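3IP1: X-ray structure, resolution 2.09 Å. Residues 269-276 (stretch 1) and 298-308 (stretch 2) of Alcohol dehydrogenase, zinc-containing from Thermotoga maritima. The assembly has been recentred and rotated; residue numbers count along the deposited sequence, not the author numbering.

Stretch 1 (269-276) NFVEAVLD
Stretch 2 (298-308) PQIEEVIWRAR

The strongest bond between the two stretches is a salt bridge at their exposed margin. Arg306 NH1 donates to Glu272 OE2 at 2.9 Å with a nearly straight N-H...O angle of 170°, and a weak second bond runs from Arg306 NH2 to Glu272 OE1 at 3.4 Å. The carboxylate therefore meets the guanidinium near its plane, where the N-H groups point. Arg306 NH1 also donates to Glu302 OE2 at 3.0 Å, a salt bridge one turn back along its own helix, so a single nitrogen ties two acids from different helices. The rotamers that deliver this are m, t, p with chi4 at -173° for Arg306, m, m with chi3 at -29° for Glu272, and t, t with chi3 at -30° for Glu302. Neither glutamate directs its CA-to-CB bond at the opposing helix; both point sideways, and their ends come nearer.

Glu272 serves the start of its helix as well. Glu272 N donates to Asn269 OD1 at 3.1 Å and 177°, the N-cap bond, with Asn269 at phi/psi -83/105 and chi1 t. From Phe270 to Asp276 the chain is helical, with i to i+4 bonds such as Val274 N to Phe270 O at 2.9 Å. The partner helix enters from earlier in the chain, is kinked at Pro298 and Gln299, whose N atoms make no bond to the preceding turn, and runs through Arg306, ending as Ala307 turns to -61/150, although Ala307 N still reaches Val303 O at 2.8 Å. The axes run in the same general direction, 36° apart (signed crossing -36°), and approach to 9.3 Å. Register is set by Val271 and Val303, whose CA atoms lie 5.8 Å apart.

At that point the two valines, both t, interlock as knobs into holes. Val271 sits among Gln299, Glu302, Val303 and Arg306; Val303 sits among Phe270, Val271, Val274 and Leu275. The branched valine side chains fill the space between the backbones: Val303 CG2 comes within 3.9 Å of Val271 CA, and Val303 CG1 lies 3.7 Å from Val274 CG1.

Around this centre, Leu275 (m, t) bridges apolar and charged groups. Leu275 CD1 lies over one face of the guanidinium, 3.6 Å from Arg306 CZ, leaving the edge free for the acid, while Leu275 CD2 lies 4.3 Å from Ala307 CB. Toward the N-terminal end, Phe270 (t, chi2 88°) brings CE2 to 4.2 Å from Val303 CG2. Gln299 (m, t, chi3 60°) places OE1 3.2 Å from Phe270 CB, and its NE2 is hydrogen-bonded elsewhere in the structure. In all, the contact buries 504 Å², counting both sides.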

ATOM      1  N   ASN A 269     -35.808  -0.553   6.211  1.00 37.70           N
ATOM      2  CA  ASN A 269     -35.102  -1.444   5.306  1.00 36.70           C
ATOM      3  C   ASN A 269     -33.628  -0.984   5.183  1.00 35.68           C
ATOM      4  O   ASN A 269     -33.340   0.015   4.534  1.00 34.95           O
ATOM      5  CB  ASN A 269     -35.813  -1.440   3.949  1.00 36.57           C
ATOM      6  CG  ASN A 269     -35.263  -2.475   2.990  1.00 37.85           C
ATOM      7  OD1 ASN A 269     -34.052  -2.598   2.800  1.00 36.74           O
ATOM      8  ND2 ASN A 269     -36.162  -3.202   2.342  1.00 39.76           N
ATOM      9  N   PHE A 270     -32.714  -1.711   5.821  1.00 34.63           N
ATOM     10  CA  PHE A 270     -31.279  -1.361   5.801  1.00 33.99           C
ATOM     11  C   PHE A 270     -30.719  -1.161   4.383  1.00 32.90           C
ATOM     12  O   PHE A 270     -30.149  -0.121   4.092  1.00 32.43           O
ATOM     13  CB  PHE A 270     -30.451  -2.407   6.558  1.00 33.54           C
ATOM     14  CG  PHE A 270     -28.956  -2.207   6.460  1.00 32.77           C
ATOM     15  CD1 PHE A 270     -28.283  -1.393   7.371  1.00 32.91           C
ATOM     16  CD2 PHE A 270     -28.222  -2.864   5.489  1.00 32.35           C
ATOM     17  CE1 PHE A 270     -26.883  -1.222   7.293  1.00 32.56           C
ATOM     18  CE2 PHE A 270     -26.839  -2.704   5.397  1.00 32.24           C
ATOM     19  CZ  PHE A 270     -26.170  -1.879   6.297  1.00 33.04           C
ATOM     20  N   VAL A 271     -30.898  -2.155   3.523  1.00 32.35           N
ATOM     21  CA  VAL A 271     -30.365  -2.113   2.161  1.00 32.06           C
ATOM     22  C   VAL A 271     -30.820  -0.886   1.364  1.00 31.91           C
ATOM     23  O   VAL A 271     -29.991  -0.143   0.838  1.00 31.75           O
ATOM     24  CB  VAL A 271     -30.674  -3.413   1.389  1.00 32.10           C
ATOM     25  CG1 VAL A 271     -30.347  -3.249  -0.111  1.00 32.08           C
ATOM     26  CG2 VAL A 271     -29.893  -4.593   1.986  1.00 32.05           C
ATOM     27  N   GLU A 272     -32.128  -0.653   1.298  1.00 32.05           N
ATOM     28  CA  GLU A 272     -32.669   0.467   0.508  1.00 32.43           C
ATOM     29  C   GLU A 272     -32.258   1.810   1.087  1.00 32.19           C
ATOM     30  O   GLU A 272     -32.014   2.769   0.339  1.00 32.24           O
ATOM     31  CB  GLU A 272     -34.202   0.415   0.416  1.00 32.97           C
ATOM     32  CG  GLU A 272     -34.776  -0.902  -0.092  1.00 35.01           C
ATOM     33  CD  GLU A 272     -34.355  -1.250  -1.507  1.00 38.02           C
ATOM     34  OE1 GLU A 272     -34.100  -0.336  -2.324  1.00 39.76           O
ATOM     35  OE2 GLU A 272     -34.297  -2.455  -1.815  1.00 41.24           O
ATOM     36  N   ALA A 273     -32.197   1.879   2.418  1.00 31.58           N
ATOM     37  CA  ALA A 273     -31.847   3.116   3.102  1.00 31.61           C
ATOM     38  C   ALA A 273     -30.395   3.478   2.813  1.00 31.42           C
ATOM     39  O   ALA A 273     -30.104   4.627   2.478  1.00 30.83           O
ATOM     40  CB  ALA A 273     -32.089   3.004   4.622  1.00 31.36           C
ATOM     41  N   VAL A 274     -29.500   2.494   2.927  1.00 30.98           N
ATOM     42  CA  VAL A 274     -28.086   2.718   2.591  1.00 31.35           C
ATOM     43  C   VAL A 274     -27.931   3.145   1.122  1.00 31.40           C
ATOM     44  O   VAL A 274     -27.235   4.117   0.834  1.00 31.24           O
ATOM     45  CB  VAL A 274     -27.201   1.474   2.897  1.00 31.57           C
ATOM     46  CG1 VAL A 274     -25.815   1.588   2.202  1.00 31.33           C
ATOM     47  CG2 VAL A 274     -27.032   1.285   4.408  1.00 30.35           C
ATOM     48  N   LEU A 275     -28.598   2.426   0.210  1.00 31.61           N
ATOM     49  CA  LEU A 275     -28.544   2.764  -1.210  1.00 32.62           C
ATOM     50  C   LEU A 275     -29.126   4.134  -1.529  1.00 33.23           C
ATOM     51  O   LEU A 275     -28.617   4.843  -2.408  1.00 33.07           O
ATOM     52  CB  LEU A 275     -29.165   1.672  -2.088  1.00 31.89           C
ATOM     53  CG  LEU A 275     -28.320   0.392  -2.146  1.00 32.78           C
ATOM     54  CD1 LEU A 275     -29.097  -0.769  -2.763  1.00 31.55           C
ATOM     55  CD2 LEU A 275     -26.979   0.605  -2.869  1.00 33.10           C
ATOM     56  N   ASP A 276     -30.173   4.516  -0.801  1.00 34.09           N
ATOM     57  CA  ASP A 276     -30.811   5.803  -1.017  1.00 34.99           C
ATOM     58  C   ASP A 276     -29.869   6.913  -0.555  1.00 34.91           C
ATOM     59  O   ASP A 276     -29.533   7.816  -1.318  1.00 35.05           O
ATOM     60  CB  ASP A 276     -32.146   5.869  -0.272  1.00 35.66           C
ATOM     61  CG  ASP A 276     -32.660   7.290  -0.111  1.00 39.11           C
ATOM     62  OD1 ASP A 276     -32.496   8.098  -1.049  1.00 43.55           O
ATOM     63  OD2 ASP A 276     -33.245   7.610   0.952  1.00 43.86           O
ATOM     64  N   PRO A 298     -26.005 -10.939   4.745  1.00 32.36           N
ATOM     65  CA  PRO A 298     -26.762 -10.887   3.490  1.00 31.78           C
ATOM     66  C   PRO A 298     -27.090  -9.452   3.067  1.00 31.55           C
ATOM     67  O   PRO A 298     -27.007  -9.111   1.876  1.00 30.77           O
ATOM     68  CB  PRO A 298     -28.045 -11.671   3.822  1.00 31.96           C
ATOM     69  CG  PRO A 298     -27.636 -12.600   4.909  1.00 32.16           C
ATOM     70  CD  PRO A 298     -26.624 -11.866   5.720  1.00 32.28           C
ATOM     71  N   GLN A 299     -27.455  -8.616   4.033  1.00 31.32           N
ATOM     72  CA  GLN A 299     -27.734  -7.220   3.738  1.00 32.10           C
ATOM     73  C   GLN A 299     -26.498  -6.426   3.312  1.00 31.07           C
ATOM     74  O   GLN A 299     -26.593  -5.564   2.453  1.00 31.33           O
ATOM     75  CB  GLN A 299     -28.373  -6.552   4.934  1.00 32.35           C
ATOM     76  CG  GLN A 299     -29.569  -7.312   5.459  1.00 37.31           C
ATOM     77  CD  GLN A 299     -30.025  -6.753   6.768  1.00 41.56           C
ATOM     78  OE1 GLN A 299     -30.397  -5.583   6.852  1.00 44.16           O
ATOM     79  NE2 GLN A 299     -29.968  -7.567   7.811  1.00 43.59           N
ATOM     80  N   ILE A 300     -25.352  -6.700   3.925  1.00 30.62           N
ATOM     81  CA  ILE A 300     -24.104  -6.042   3.537  1.00 30.28           C
ATOM     82  C   ILE A 300     -23.764  -6.456   2.117  1.00 30.17           C
ATOM     83  O   ILE A 300     -23.437  -5.621   1.274  1.00 30.05           O
ATOM     84  CB  ILE A 300     -22.913  -6.434   4.461  1.00 30.09           C
ATOM     85  CG1 ILE A 300     -23.095  -5.880   5.873  1.00 30.35           C
ATOM     86  CG2 ILE A 300     -21.576  -5.903   3.894  1.00 30.56           C
ATOM     87  CD1 ILE A 300     -22.091  -6.467   6.898  1.00 30.12           C
ATOM     88  N   GLU A 301     -23.829  -7.761   1.862  1.00 30.09           N
ATOM     89  CA  GLU A 301     -23.573  -8.294   0.531  1.00 30.17           C
ATOM     90  C   GLU A 301     -24.540  -7.739  -0.518  1.00 30.17           C
ATOM     91  O   GLU A 301     -24.161  -7.550  -1.672  1.00 30.51           O
ATOM     92  CB  GLU A 301     -23.620  -9.820   0.553  1.00 30.13           C
ATOM     93  CG  GLU A 301     -22.384 -10.459   1.179  1.00 29.22           C
ATOM     94  CD  GLU A 301     -22.319 -11.936   0.873  1.00 29.88           C
ATOM     95  OE1 GLU A 301     -23.365 -12.442   0.441  1.00 30.50           O
ATOM     96  OE2 GLU A 301     -21.259 -12.594   1.060  1.00 28.97           O
ATOM     97  N   GLU A 302     -25.776  -7.449  -0.119  1.00 30.12           N
ATOM     98  CA  GLU A 302     -26.729  -6.938  -1.082  1.00 30.40           C
ATOM     99  C   GLU A 302     -26.401  -5.494  -1.460  1.00 30.01           C
ATOM    100  O   GLU A 302     -26.509  -5.118  -2.638  1.00 30.48           O
ATOM    101  CB  GLU A 302     -28.185  -7.069  -0.606  1.00 30.63           C
ATOM    102  CG  GLU A 302     -29.159  -6.882  -1.782  1.00 33.99           C
ATOM    103  CD  GLU A 302     -30.620  -6.692  -1.381  1.00 39.15           C
ATOM    104  OE1 GLU A 302     -31.036  -7.220  -0.329  1.00 42.33           O
ATOM    105  OE2 GLU A 302     -31.358  -6.019  -2.138  1.00 39.88           O
ATOM    106  N   VAL A 303     -26.020  -4.685  -0.471  1.00 29.31           N
ATOM    107  CA  VAL A 303     -25.551  -3.338  -0.751  1.00 28.79           C
ATOM    108  C   VAL A 303     -24.296  -3.360  -1.648  1.00 28.77           C
ATOM    109  O   VAL A 303     -24.236  -2.647  -2.658  1.00 29.53           O
ATOM    110  CB  VAL A 303     -25.254  -2.535   0.525  1.00 29.23           C
ATOM    111  CG1 VAL A 303     -24.499  -1.259   0.161  1.00 27.88           C
ATOM    112  CG2 VAL A 303     -26.562  -2.192   1.269  1.00 26.97           C
ATOM    113  N   ILE A 304     -23.315  -4.183  -1.296  1.00 27.87           N
ATOM    114  CA  ILE A 304     -22.078  -4.238  -2.057  1.00 27.33           C
ATOM    115  C   ILE A 304     -22.418  -4.588  -3.512  1.00 27.72           C
ATOM    116  O   ILE A 304     -21.955  -3.927  -4.441  1.00 27.26           O
ATOM    117  CB  ILE A 304     -21.052  -5.240  -1.453  1.00 26.75           C
ATOM    118  CG1 ILE A 304     -20.485  -4.706  -0.119  1.00 26.38           C
ATOM    119  CG2 ILE A 304     -19.916  -5.473  -2.430  1.00 25.66           C
ATOM    120  CD1 ILE A 304     -19.584  -5.744   0.676  1.00 24.18           C
ATOM    121  N   TRP A 305     -23.260  -5.606  -3.681  1.00 28.31           N
ATOM    122  CA  TRP A 305     -23.671  -6.089  -4.991  1.00 29.71           C
ATOM    123  C   TRP A 305     -24.354  -4.996  -5.812  1.00 29.78           C
ATOM    124  O   TRP A 305     -23.955  -4.728  -6.932  1.00 30.19           O
ATOM    125  CB  TRP A 305     -24.610  -7.285  -4.851  1.00 30.21           C
ATOM    126  CG  TRP A 305     -24.993  -7.889  -6.172  1.00 32.58           C
ATOM    127  CD1 TRP A 305     -26.175  -7.719  -6.845  1.00 34.54           C
ATOM    128  CD2 TRP A 305     -24.186  -8.752  -6.987  1.00 34.16           C
ATOM    129  NE1 TRP A 305     -26.156  -8.435  -8.025  1.00 35.97           N
ATOM    130  CE2 TRP A 305     -24.951  -9.082  -8.136  1.00 35.13           C
ATOM    131  CE3 TRP A 305     -22.896  -9.287  -6.853  1.00 33.47           C
ATOM    132  CZ2 TRP A 305     -24.470  -9.924  -9.145  1.00 35.29           C
ATOM    133  CZ3 TRP A 305     -22.417 -10.125  -7.849  1.00 35.40           C
ATOM    134  CH2 TRP A 305     -23.201 -10.429  -8.989  1.00 35.97           C
ATOM    135  N   ARG A 306     -25.358  -4.351  -5.231  1.00 29.90           N
ATOM    136  CA  ARG A 306     -26.181  -3.388  -5.960  1.00 30.19           C
ATOM    137  C   ARG A 306     -25.550  -1.998  -6.133  1.00 30.87           C
ATOM    138  O   ARG A 306     -25.924  -1.265  -7.056  1.00 30.50           O
ATOM    139  CB  ARG A 306     -27.553  -3.263  -5.284  1.00 30.01           C
ATOM    140  CG  ARG A 306     -28.432  -4.522  -5.449  1.00 31.01           C
ATOM    141  CD  ARG A 306     -29.728  -4.418  -4.657  1.00 30.38           C
ATOM    142  NE  ARG A 306     -30.467  -3.208  -5.034  1.00 32.66           N
ATOM    143  CZ  ARG A 306     -31.569  -2.775  -4.425  1.00 33.02           C
ATOM    144  NH1 ARG A 306     -32.073  -3.450  -3.405  1.00 32.90           N
ATOM    145  NH2 ARG A 306     -32.160  -1.660  -4.833  1.00 32.76           N
ATOM    146  N   ALA A 307     -24.623  -1.636  -5.234  1.00 30.76           N
ATOM    147  CA  ALA A 307     -23.879  -0.367  -5.311  1.00 30.63           C
ATOM    148  C   ALA A 307     -23.048  -0.223  -6.581  1.00 30.96           C
ATOM    149  O   ALA A 307     -22.548  -1.198  -7.140  1.00 30.52           O
ATOM    150  CB  ALA A 307     -22.971  -0.200  -4.089  1.00 30.83           C
ATOM    151  N   ARG A 308     -22.870   1.016  -7.012  1.00 31.46           N
ATOM    152  CA  ARG A 308     -22.043   1.289  -8.173  1.00 32.02           C
ATOM    153  C   ARG A 308     -20.563   1.437  -7.820  1.00 31.43           C
ATOM    154  O   ARG A 308     -19.686   1.216  -8.670  1.00 31.80           O
ATOM    155  CB  ARG A 308     -22.564   2.529  -8.871  1.00 32.64           C
ATOM    156  CG  ARG A 308     -24.028   2.373  -9.250  1.00 36.24           C
ATOM    157  CD  ARG A 308     -24.464   3.430 -10.216  1.00 42.42           C
ATOM    158  NE  ARG A 308     -23.664   3.398 -11.436  1.00 46.54           N
ATOM    159  CZ  ARG A 308     -23.821   4.251 -12.439  1.00 48.67           C
ATOM    160  NH1 ARG A 308     -24.754   5.193 -12.368  1.00 50.29           N
ATOM    161  NH2 ARG A 308     -23.049   4.166 -13.508  1.00 49.36           N
TER